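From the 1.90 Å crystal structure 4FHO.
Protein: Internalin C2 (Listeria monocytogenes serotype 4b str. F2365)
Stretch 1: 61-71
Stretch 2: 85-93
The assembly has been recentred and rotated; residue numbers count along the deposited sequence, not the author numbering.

Stretch 1, residues 61-71: TIEGIQYLNNL
Stretch 2 85-93: TPLKNLTKI

A single water joins the two backbones where no direct backbone hydrogen bond does. Water 1 donates to Asn 69 O (2.8 Å) and Leu 71 O (2.9 Å) and accepts from Lys 92 N (2.9 Å). Leu 71 O also lies 3.1 Å from Ile 93 N, but the angle is too poor for a hydrogen bond.

The stretches run in the same direction. CA atoms pair as Gln 66 with Pro 86 (5.1 Å), Asn 69 with Leu 90 (6.1 Å) and Leu 71 with Ile 93 (5.6 Å). A type II turn spans Ile 62 to Ile 65, then 3-10 residues 65-67, then a type I turn from Leu 68 to Leu 71. Stretch 2 has 3-10 residues 85-87 and a type I turn from Leu 87 to Leu 90.

Pro 86, C-gamma exo, points toward stretch 1. Its CB meets Ile 65 CG2 at 3.4 Å; its CG lies 4.0 Å from Ile 62 CG1. Ile 62 (p, t) places CD1 3.7 Å from Leu 87 CG. Leu 90 (m, t) brings CD2 within 3.3 Å of Leu 68 O, and its CD1 packs 4.1 Å from Leu 71 CD2.

Lys 92 is extended (m, t, t, t). Its NZ donates to Asn 70 OD1 at 2.7 Å, the only direct hydrogen bond across the contact.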

ATOM      1  N   THR A  61      -9.150 -12.448  -8.959  1.00 58.74           N
ATOM      2  CA  THR A  61      -8.224 -13.329  -8.250  1.00 59.63           C
ATOM      3  C   THR A  61      -6.818 -13.167  -8.802  1.00 58.50           C
ATOM      4  O   THR A  61      -6.634 -13.041 -10.020  1.00 54.45           O
ATOM      5  CB  THR A  61      -8.645 -14.812  -8.334  1.00 60.52           C
ATOM      6  OG1 THR A  61      -7.640 -15.633  -7.725  1.00 63.46           O
ATOM      7  CG2 THR A  61      -8.835 -15.251  -9.777  1.00 60.86           C
ATOM      8  N   ILE A  62      -5.843 -13.178  -7.892  1.00 52.89           N
ATOM      9  CA  ILE A  62      -4.428 -13.060  -8.245  1.00 52.86           C
ATOM     10  C   ILE A  62      -3.685 -14.392  -8.112  1.00 57.47           C
ATOM     11  O   ILE A  62      -2.464 -14.401  -8.014  1.00 56.00           O
ATOM     12  CB  ILE A  62      -3.725 -11.918  -7.466  1.00 52.07           C
ATOM     13  CG1 ILE A  62      -3.741 -12.145  -5.946  1.00 55.40           C
ATOM     14  CG2 ILE A  62      -4.367 -10.581  -7.884  1.00 54.87           C
ATOM     15  CD1 ILE A  62      -2.861 -11.195  -5.166  1.00 55.25           C
ATOM     16  N   GLU A  63      -4.420 -15.506  -8.140  1.00 60.01           N
ATOM     17  CA  GLU A  63      -3.820 -16.845  -8.262  1.00 58.95           C
ATOM     18  C   GLU A  63      -2.817 -16.871  -9.421  1.00 57.20           C
ATOM     19  O   GLU A  63      -3.095 -16.353 -10.499  1.00 55.48           O
ATOM     20  CB  GLU A  63      -4.916 -17.909  -8.476  1.00 64.40           C
ATOM     21  CG  GLU A  63      -4.428 -19.341  -8.680  1.00 68.26           C
ATOM     22  CD  GLU A  63      -3.557 -19.851  -7.547  1.00 68.47           C
ATOM     23  OE1 GLU A  63      -3.760 -19.415  -6.382  1.00 75.18           O
ATOM     24  OE2 GLU A  63      -2.676 -20.689  -7.828  1.00 71.43           O
ATOM     25  N   GLY A  64      -1.652 -17.461  -9.167  1.00 57.21           N
ATOM     26  CA  GLY A  64      -0.542 -17.500 -10.116  1.00 58.20           C
ATOM     27  C   GLY A  64       0.574 -16.519  -9.812  1.00 55.82           C
ATOM     28  O   GLY A  64       1.703 -16.735 -10.248  1.00 65.58           O
ATOM     29  N   ILE A  65       0.257 -15.423  -9.114  1.00 60.82           N
ATOM     30  CA  ILE A  65       1.244 -14.392  -8.749  1.00 63.45           C
ATOM     31  C   ILE A  65       2.393 -14.957  -7.911  1.00 63.54           C
ATOM     32  O   ILE A  65       3.530 -14.470  -8.031  1.00 62.74           O
ATOM     33  CB  ILE A  65       0.577 -13.151  -8.067  1.00 67.31           C
ATOM     34  CG1 ILE A  65       1.382 -11.882  -8.300  1.00 72.69           C
ATOM     35  CG2 ILE A  65       0.389 -13.353  -6.573  1.00 84.78           C
ATOM     36  CD1 ILE A  65       1.173 -11.304  -9.671  1.00 84.20           C
ATOM     37  N   GLN A  66       2.108 -16.001  -7.109  1.00 60.26           N
ATOM     38  CA  GLN A  66       3.113 -16.681  -6.288  1.00 64.21           C
ATOM     39  C   GLN A  66       4.356 -17.152  -7.054  1.00 66.00           C
ATOM     40  O   GLN A  66       5.433 -17.270  -6.464  1.00 72.77           O
ATOM     41  CB  GLN A  66       2.491 -17.855  -5.477  1.00 63.64           C
ATOM     42  CG  GLN A  66       1.983 -19.060  -6.257  1.00 66.53           C
ATOM     43  CD  GLN A  66       0.511 -19.015  -6.620  1.00 64.80           C
ATOM     44  OE1 GLN A  66      -0.025 -17.963  -6.982  1.00 62.60           O
ATOM     45  NE2 GLN A  66      -0.144 -20.179  -6.571  1.00 64.03           N
ATOM     46  N   TYR A  67       4.187 -17.420  -8.358  1.00 68.90           N
ATOM     47  CA  TYR A  67       5.278 -17.867  -9.242  1.00 70.09           C
ATOM     48  C   TYR A  67       6.152 -16.721  -9.745  1.00 66.22           C
ATOM     49  O   TYR A  67       7.238 -16.971 -10.270  1.00 67.92           O
ATOM     50  CB  TYR A  67       4.739 -18.692 -10.426  1.00 62.93           C
ATOM     51  CG  TYR A  67       3.960 -19.906  -9.996  1.00 66.11           C
ATOM     52  CD1 TYR A  67       4.615 -21.010  -9.420  1.00 67.53           C
ATOM     53  CD2 TYR A  67       2.566 -19.966 -10.132  1.00 63.97           C
ATOM     54  CE1 TYR A  67       3.898 -22.125  -8.980  1.00 73.36           C
ATOM     55  CE2 TYR A  67       1.848 -21.088  -9.729  1.00 72.03           C
ATOM     56  CZ  TYR A  67       2.519 -22.167  -9.153  1.00 73.29           C
ATOM     57  OH  TYR A  67       1.807 -23.270  -8.744  1.00 83.53           O
ATOM     58  N   LEU A  68       5.699 -15.477  -9.586  1.00 63.33           N
ATOM     59  CA  LEU A  68       6.483 -14.313  -9.997  1.00 64.03           C
ATOM     60  C   LEU A  68       7.472 -13.950  -8.868  1.00 68.85           C
ATOM     61  O   LEU A  68       7.284 -12.954  -8.161  1.00 74.64           O
ATOM     62  CB  LEU A  68       5.559 -13.156 -10.407  1.00 67.33           C
ATOM     63  CG  LEU A  68       4.449 -13.501 -11.414  1.00 61.99           C
ATOM     64  CD1 LEU A  68       3.701 -12.236 -11.793  1.00 58.31           C
ATOM     65  CD2 LEU A  68       4.977 -14.183 -12.660  1.00 66.01           C
ATOM     66  N   ASN A  69       8.535 -14.759  -8.744  1.00 72.70           N
ATOM     67  CA  ASN A  69       9.514 -14.652  -7.631  1.00 73.91           C
ATOM     68  C   ASN A  69      10.204 -13.286  -7.544  1.00 74.54           C
ATOM     69  O   ASN A  69      10.338 -12.738  -6.456  1.00 73.16           O
ATOM     70  CB  ASN A  69      10.593 -15.743  -7.701  1.00 84.64           C
ATOM     71  CG  ASN A  69      10.032 -17.137  -7.557  1.00 80.39           C
ATOM     72  OD1 ASN A  69       9.445 -17.488  -6.526  1.00 74.73           O
ATOM     73  ND2 ASN A  69      10.197 -17.940  -8.598  1.00 77.68           N
ATOM     74  N   ASN A  70      10.599 -12.742  -8.698  1.00 64.52           N
ATOM     75  CA  ASN A  70      11.358 -11.491  -8.778  1.00 66.91           C
ATOM     76  C   ASN A  70      10.490 -10.250  -9.052  1.00 69.12           C
ATOM     77  O   ASN A  70      11.029  -9.215  -9.453  1.00 69.60           O
ATOM     78  CB  ASN A  70      12.468 -11.629  -9.842  1.00 71.08           C
ATOM     79  CG  ASN A  70      13.397 -12.800  -9.557  1.00 72.16           C
ATOM     80  OD1 ASN A  70      13.742 -13.053  -8.408  1.00 75.95           O
ATOM     81  ND2 ASN A  70      13.780 -13.531 -10.601  1.00 70.20           N
ATOM     82  N   LEU A  71       9.171 -10.352  -8.809  1.00 62.35           N
ATOM     83  CA  LEU A  71       8.237  -9.217  -8.962  1.00 58.63           C
ATOM     84  C   LEU A  71       8.645  -8.106  -7.976  1.00 59.09           C
ATOM     85  O   LEU A  71       8.900  -8.382  -6.798  1.00 61.84           O
ATOM     86  CB  LEU A  71       6.796  -9.651  -8.695  1.00 55.13           C
ATOM     87  CG  LEU A  71       5.674  -8.665  -9.074  1.00 57.16           C
ATOM     88  CD1 LEU A  71       5.616  -8.439 -10.573  1.00 55.02           C
ATOM     89  CD2 LEU A  71       4.354  -9.201  -8.549  1.00 58.65           C
ATOM     90  N   THR A  85      -3.699 -13.918  -0.456  1.00 55.33           N
ATOM     91  CA  THR A  85      -2.878 -15.094  -0.105  1.00 67.01           C
ATOM     92  C   THR A  85      -1.747 -15.425  -1.110  1.00 61.94           C
ATOM     93  O   THR A  85      -0.642 -15.752  -0.679  1.00 65.64           O
ATOM     94  CB  THR A  85      -3.792 -16.321   0.206  1.00 67.59           C
ATOM     95  OG1 THR A  85      -4.541 -16.024   1.391  1.00 71.47           O
ATOM     96  CG2 THR A  85      -2.997 -17.608   0.426  1.00 75.07           C
ATOM     97  N   PRO A  86      -1.995 -15.297  -2.436  1.00 65.41           N
ATOM     98  CA  PRO A  86      -0.929 -15.556  -3.427  1.00 63.99           C
ATOM     99  C   PRO A  86       0.323 -14.654  -3.359  1.00 64.05           C
ATOM    100  O   PRO A  86       1.372 -15.060  -3.868  1.00 68.41           O
ATOM    101  CB  PRO A  86      -1.654 -15.346  -4.757  1.00 73.50           C
ATOM    102  CG  PRO A  86      -3.050 -15.759  -4.463  1.00 71.48           C
ATOM    103  CD  PRO A  86      -3.301 -15.166  -3.108  1.00 64.63           C
ATOM    104  N   LEU A  87       0.205 -13.471  -2.745  1.00 60.01           N
ATOM    105  CA  LEU A  87       1.356 -12.586  -2.456  1.00 65.80           C
ATOM    106  C   LEU A  87       2.278 -12.997  -1.299  1.00 64.00           C
ATOM    107  O   LEU A  87       3.391 -12.472  -1.241  1.00 65.11           O
ATOM    108  CB  LEU A  87       0.883 -11.144  -2.135  1.00 70.96           C
ATOM    109  CG  LEU A  87       0.126 -10.350  -3.173  1.00 67.75           C
ATOM    110  CD1 LEU A  87      -0.278  -8.987  -2.639  1.00 64.01           C
ATOM    111  CD2 LEU A  87       1.007 -10.204  -4.397  1.00 74.39           C
ATOM    112  N   LYS A  88       1.837 -13.905  -0.407  1.00 66.48           N
ATOM    113  CA  LYS A  88       2.442 -14.133   0.941  1.00 71.02           C
ATOM    114  C   LYS A  88       3.941 -14.264   0.989  1.00 71.42           C
ATOM    115  O   LYS A  88       4.572 -13.795   1.933  1.00 64.76           O
ATOM    116  CB  LYS A  88       1.981 -15.467   1.537  1.00 80.43           C
ATOM    117  CG  LYS A  88       0.678 -15.516   2.312  1.00 88.44           C
ATOM    118  CD  LYS A  88       0.526 -16.868   3.025  1.00 85.83           C
ATOM    119  CE  LYS A  88       0.605 -18.075   2.096  1.00 90.73           C
ATOM    120  NZ  LYS A  88      -0.291 -19.198   2.460  1.00 83.23           N
ATOM    121  N   ASN A  89       4.469 -15.043   0.052  1.00 74.32           N
ATOM    122  CA  ASN A  89       5.883 -15.456   0.057  1.00 76.99           C
ATOM    123  C   ASN A  89       6.752 -14.685  -0.933  1.00 75.70           C
ATOM    124  O   ASN A  89       7.932 -15.011  -1.093  1.00 72.46           O
ATOM    125  CB  ASN A  89       5.993 -16.966  -0.193  1.00 76.13           C
ATOM    126  CG  ASN A  89       5.280 -17.798   0.864  1.00 79.86           C
ATOM    127  OD1 ASN A  89       5.202 -17.420   2.031  1.00 83.29           O
ATOM    128  ND2 ASN A  89       4.767 -18.942   0.456  1.00 76.14           N
ATOM    129  N   LEU A  90       6.190 -13.667  -1.581  1.00 63.24           N
ATOM    130  CA  LEU A  90       6.977 -12.766  -2.428  1.00 69.41           C
ATOM    131  C   LEU A  90       7.956 -11.985  -1.553  1.00 73.30           C
ATOM    132  O   LEU A  90       7.551 -11.395  -0.547  1.00 72.72           O
ATOM    133  CB  LEU A  90       6.091 -11.792  -3.208  1.00 67.00           C
ATOM    134  CG  LEU A  90       5.100 -12.374  -4.238  1.00 65.40           C
ATOM    135  CD1 LEU A  90       4.377 -11.272  -4.984  1.00 65.54           C
ATOM    136  CD2 LEU A  90       5.778 -13.302  -5.231  1.00 69.93           C
ATOM    137  N   THR A  91       9.231 -12.000  -1.943  1.00 72.41           N
ATOM    138  CA  THR A  91      10.326 -11.445  -1.137  1.00 72.94           C
ATOM    139  C   THR A  91      10.988 -10.183  -1.707  1.00 67.82           C
ATOM    140  O   THR A  91      11.742  -9.544  -0.980  1.00 71.24           O
ATOM    141  CB  THR A  91      11.413 -12.522  -0.917  1.00 73.14           C
ATOM    142  OG1 THR A  91      11.932 -12.937  -2.188  1.00 76.87           O
ATOM    143  CG2 THR A  91      10.822 -13.740  -0.180  1.00 76.52           C
ATOM    144  N   LYS A  92      10.703  -9.817  -2.967  1.00 68.51           N
ATOM    145  CA  LYS A  92      11.306  -8.646  -3.646  1.00 67.13           C
ATOM    146  C   LYS A  92      10.324  -7.522  -4.064  1.00 65.86           C
ATOM    147  O   LYS A  92      10.757  -6.538  -4.659  1.00 66.83           O
ATOM    148  CB  LYS A  92      12.090  -9.128  -4.876  1.00 70.93           C
ATOM    149  CG  LYS A  92      13.267 -10.015  -4.503  1.00 83.29           C
ATOM    150  CD  LYS A  92      14.075 -10.440  -5.714  1.00 91.30           C
ATOM    151  CE  LYS A  92      15.073 -11.527  -5.352  1.00101.74           C
ATOM    152  NZ  LYS A  92      15.523 -12.212  -6.593  1.00101.77           N
ATOM    153  N   ILE A  93       9.029  -7.661  -3.743  1.00 66.31           N
ATOM    154  CA  ILE A  93       8.019  -6.623  -4.041  1.00 67.31           C
ATOM    155  C   ILE A  93       8.325  -5.374  -3.196  1.00 68.87           C
ATOM    156  O   ILE A  93       8.489  -5.489  -1.982  1.00 64.42           O
ATOM    157  CB  ILE A  93       6.559  -7.147  -3.866  1.00 63.82           C
ATOM    158  CG1 ILE A  93       5.524  -6.082  -4.272  1.00 65.29           C
ATOM    159  CG2 ILE A  93       6.269  -7.589  -2.444  1.00 64.24           C
ATOM    160  CD1 ILE A  93       4.137  -6.647  -4.510  1.00 64.99           C
TER
HETATM  161  O   HOH W   1       8.960 -10.673  -5.092  1.00 68.07           O